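PDB 3GYC: putative glycoside hydrolase from Parabacteroides distasonis ATCC 8503, which probably hydrolyses glycosidic bonds in carbohydrates, as expected of a cellulase-like member of the TIM-barrel glycoside hydrolases. Local coordinates for residues Asp23-Arg29 and Asp81-Pro85. Residue numbers count along the deposited sequence, not the author numbering.
Sequences DFSWLER and DWGSP. With EDO (1,2-ethanediol), chain D.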
loop_
_atom_site.group_PDB
_atom_site.type_symbol
_atom_site.label_atom_id
_atom_site.label_comp_id
_atom_site.label_asym_id
_atom_site.label_seq_id
_atom_site.Cartn_x
_atom_site.Cartn_y
_atom_site.Cartn_z
ATOM N N ASP A 23 -5.057 4.313 -2.138
ATOM C CA ASP A 23 -4.661 3.888 -3.479
ATOM C C ASP A 23 -4.971 4.943 -4.569
ATOM O O ASP A 23 -4.534 6.075 -4.464
ATOM C CB ASP A 23 -5.294 2.502 -3.765
ATOM C CG ASP A 23 -6.841 2.482 -3.511
ATOM O OD1 ASP A 23 -7.249 2.313 -2.326
ATOM O OD2 ASP A 23 -7.632 2.698 -4.469
ATOM N N PHE A 24 -5.711 4.555 -5.598
ATOM C CA PHE A 24 -6.144 5.473 -6.651
ATOM C C PHE A 24 -7.632 5.833 -6.452
ATOM O O PHE A 24 -8.186 6.654 -7.187
ATOM C CB PHE A 24 -5.828 4.882 -8.043
ATOM C CG PHE A 24 -6.021 3.395 -8.158
ATOM C CD1 PHE A 24 -7.254 2.860 -8.544
ATOM C CD2 PHE A 24 -4.972 2.525 -7.909
ATOM C CE1 PHE A 24 -7.407 1.442 -8.672
ATOM C CE2 PHE A 24 -5.128 1.144 -8.036
ATOM C CZ PHE A 24 -6.352 0.616 -8.413
ATOM N N SER A 25 -8.266 5.294 -5.388
ATOM C CA SER A 25 -9.655 5.616 -5.118
ATOM C C SER A 25 -9.875 7.097 -4.702
ATOM O O SER A 25 -10.905 7.672 -5.014
ATOM C CB SER A 25 -10.227 4.671 -4.071
ATOM O OG SER A 25 -10.183 3.308 -4.461
ATOM N N TRP A 26 -8.896 7.715 -4.035
ATOM C CA TRP A 26 -9.020 9.079 -3.584
ATOM C C TRP A 26 -9.333 10.041 -4.741
ATOM O O TRP A 26 -10.034 11.050 -4.545
ATOM C CB TRP A 26 -7.710 9.525 -2.834
ATOM C CG TRP A 26 -6.549 9.713 -3.766
ATOM C CD1 TRP A 26 -5.687 8.767 -4.192
ATOM C CD2 TRP A 26 -6.160 10.928 -4.420
ATOM N NE1 TRP A 26 -4.791 9.305 -5.091
ATOM C CE2 TRP A 26 -5.037 10.634 -5.219
ATOM C CE3 TRP A 26 -6.651 12.217 -4.418
ATOM C CZ2 TRP A 26 -4.408 11.589 -5.995
ATOM C CZ3 TRP A 26 -6.043 13.154 -5.167
ATOM C CH2 TRP A 26 -4.929 12.848 -5.952
ATOM N N LEU A 27 -8.780 9.750 -5.918
ATOM C CA LEU A 27 -9.001 10.609 -7.076
ATOM C C LEU A 27 -10.135 10.073 -7.948
ATOM O O LEU A 27 -10.926 10.868 -8.469
ATOM C CB LEU A 27 -7.704 10.713 -7.896
ATOM C CG LEU A 27 -7.700 11.684 -9.064
ATOM C CD1 LEU A 27 -8.046 13.100 -8.568
ATOM C CD2 LEU A 27 -6.320 11.584 -9.826
ATOM N N GLU A 28 -10.219 8.757 -8.102
ATOM C CA GLU A 28 -11.167 8.136 -9.041
ATOM C C GLU A 28 -12.592 7.944 -8.588
ATOM O O GLU A 28 -13.501 8.035 -9.394
ATOM C CB GLU A 28 -10.634 6.780 -9.472
ATOM C CG GLU A 28 -9.471 6.973 -10.412
ATOM C CD GLU A 28 -8.853 5.680 -10.882
ATOM O OE1 GLU A 28 -9.595 4.734 -11.223
ATOM O OE2 GLU A 28 -7.607 5.642 -11.028
ATOM N N ARG A 29 -12.773 7.682 -7.292
ATOM C CA ARG A 29 -14.102 7.317 -6.773
ATOM C C ARG A 29 -14.853 8.490 -6.309
ATOM O O ARG A 29 -15.097 8.698 -5.096
ATOM C CB ARG A 29 -13.956 6.253 -5.693
ATOM C CG ARG A 29 -13.497 4.928 -6.226
ATOM C CD ARG A 29 -13.720 3.786 -5.187
ATOM N NE ARG A 29 -15.138 3.514 -4.949
ATOM C CZ ARG A 29 -15.890 2.634 -5.602
ATOM N NH1 ARG A 29 -15.449 1.973 -6.651
ATOM N NH2 ARG A 29 -17.169 2.525 -5.292
ATOM N N ASP A 81 -13.869 -2.969 -5.502
ATOM C CA ASP A 81 -14.324 -1.589 -5.216
ATOM C C ASP A 81 -13.206 -0.535 -4.964
ATOM O O ASP A 81 -13.466 0.542 -4.424
ATOM C CB ASP A 81 -15.372 -1.584 -4.053
ATOM C CG ASP A 81 -16.768 -2.126 -4.498
ATOM O OD1 ASP A 81 -17.041 -2.200 -5.743
ATOM O OD2 ASP A 81 -17.574 -2.482 -3.593
ATOM N N TRP A 82 -11.970 -0.862 -5.325
ATOM C CA TRP A 82 -10.903 0.112 -5.319
ATOM C C TRP A 82 -10.962 0.745 -6.701
ATOM O O TRP A 82 -11.090 0.057 -7.716
ATOM C CB TRP A 82 -9.539 -0.487 -5.118
ATOM C CG TRP A 82 -9.381 -1.135 -3.831
ATOM C CD1 TRP A 82 -9.308 -0.532 -2.607
ATOM C CD2 TRP A 82 -9.294 -2.542 -3.604
ATOM N NE1 TRP A 82 -9.173 -1.493 -1.625
ATOM C CE2 TRP A 82 -9.164 -2.729 -2.215
ATOM C CE3 TRP A 82 -9.293 -3.671 -4.443
ATOM C CZ2 TRP A 82 -9.002 -3.984 -1.645
ATOM C CZ3 TRP A 82 -9.152 -4.925 -3.862
ATOM C CH2 TRP A 82 -9.009 -5.068 -2.484
ATOM N N GLY A 83 -10.861 2.051 -6.741
ATOM C CA GLY A 83 -10.878 2.737 -8.021
ATOM C C GLY A 83 -12.121 2.551 -8.875
ATOM O O GLY A 83 -13.217 2.343 -8.378
ATOM N N SER A 84 -11.929 2.546 -10.198
ATOM C CA SER A 84 -13.029 2.573 -11.148
ATOM C C SER A 84 -13.376 1.226 -11.779
ATOM O O SER A 84 -12.489 0.557 -12.308
ATOM C CB SER A 84 -12.649 3.557 -12.313
ATOM O OG SER A 84 -12.310 4.840 -11.835
ATOM N N PRO A 85 -14.674 0.867 -11.823
ATOM C CA PRO A 85 -15.101 -0.388 -12.408
ATOM C C PRO A 85 -15.332 -0.283 -13.903
ATOM O O PRO A 85 -15.800 -1.234 -14.503
ATOM C CB PRO A 85 -16.449 -0.649 -11.722
ATOM C CG PRO A 85 -17.033 0.752 -11.563
ATOM C CD PRO A 85 -15.803 1.582 -11.192
HETATM C C1 EDO D . -19.627 0.721 -7.914
HETATM O O1 EDO D . -19.440 1.398 -6.656
HETATM C C2 EDO D . -18.568 -0.330 -8.084
HETATM O O2 EDO D . -17.252 0.099 -7.687
#
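A buried, mostly polar contact pins the loop 81-85 against the short helix 25-28, which follows the first barrel strand, 17-23, at its C-terminal end. A loop without regular structure can be fixed by side chains that bond to its backbone; here S25 and R29 do so, while E28 mainly holds the S84 hydroxyl. S25 OG accepts from G83 N at 2.7 Å while donating to D23 OD2 at 2.6 Å; the same D23 OD2 caps the helix start by accepting from S25 N at 2.8 Å. One turn on, E28 OE1 takes a 2.8 Å bond from S84 OG, and E28 OE2 is engaged by R117 and Y59. R29, just past the helix, reaches back so that its NH1 donates to G83 O at 2.8 Å. G83 is thus gripped through both its NH and its carbonyl. Its positive phi favours glycine, and a CB would clash with F24 CE1; F24 CD1 already lies 3.7 Å from G83 CA. A 1,2-ethanediol, probably from crystallisation, bridges R29 and D81: its O2 lies 2.8 Å from R29 NH1 and 3.0 Å from D81 OD1. Loops gathered over the C-terminal strand ends are characteristic of the (beta/alpha)8 TIM barrel, where glycoside hydrolases of this fold form their active sites.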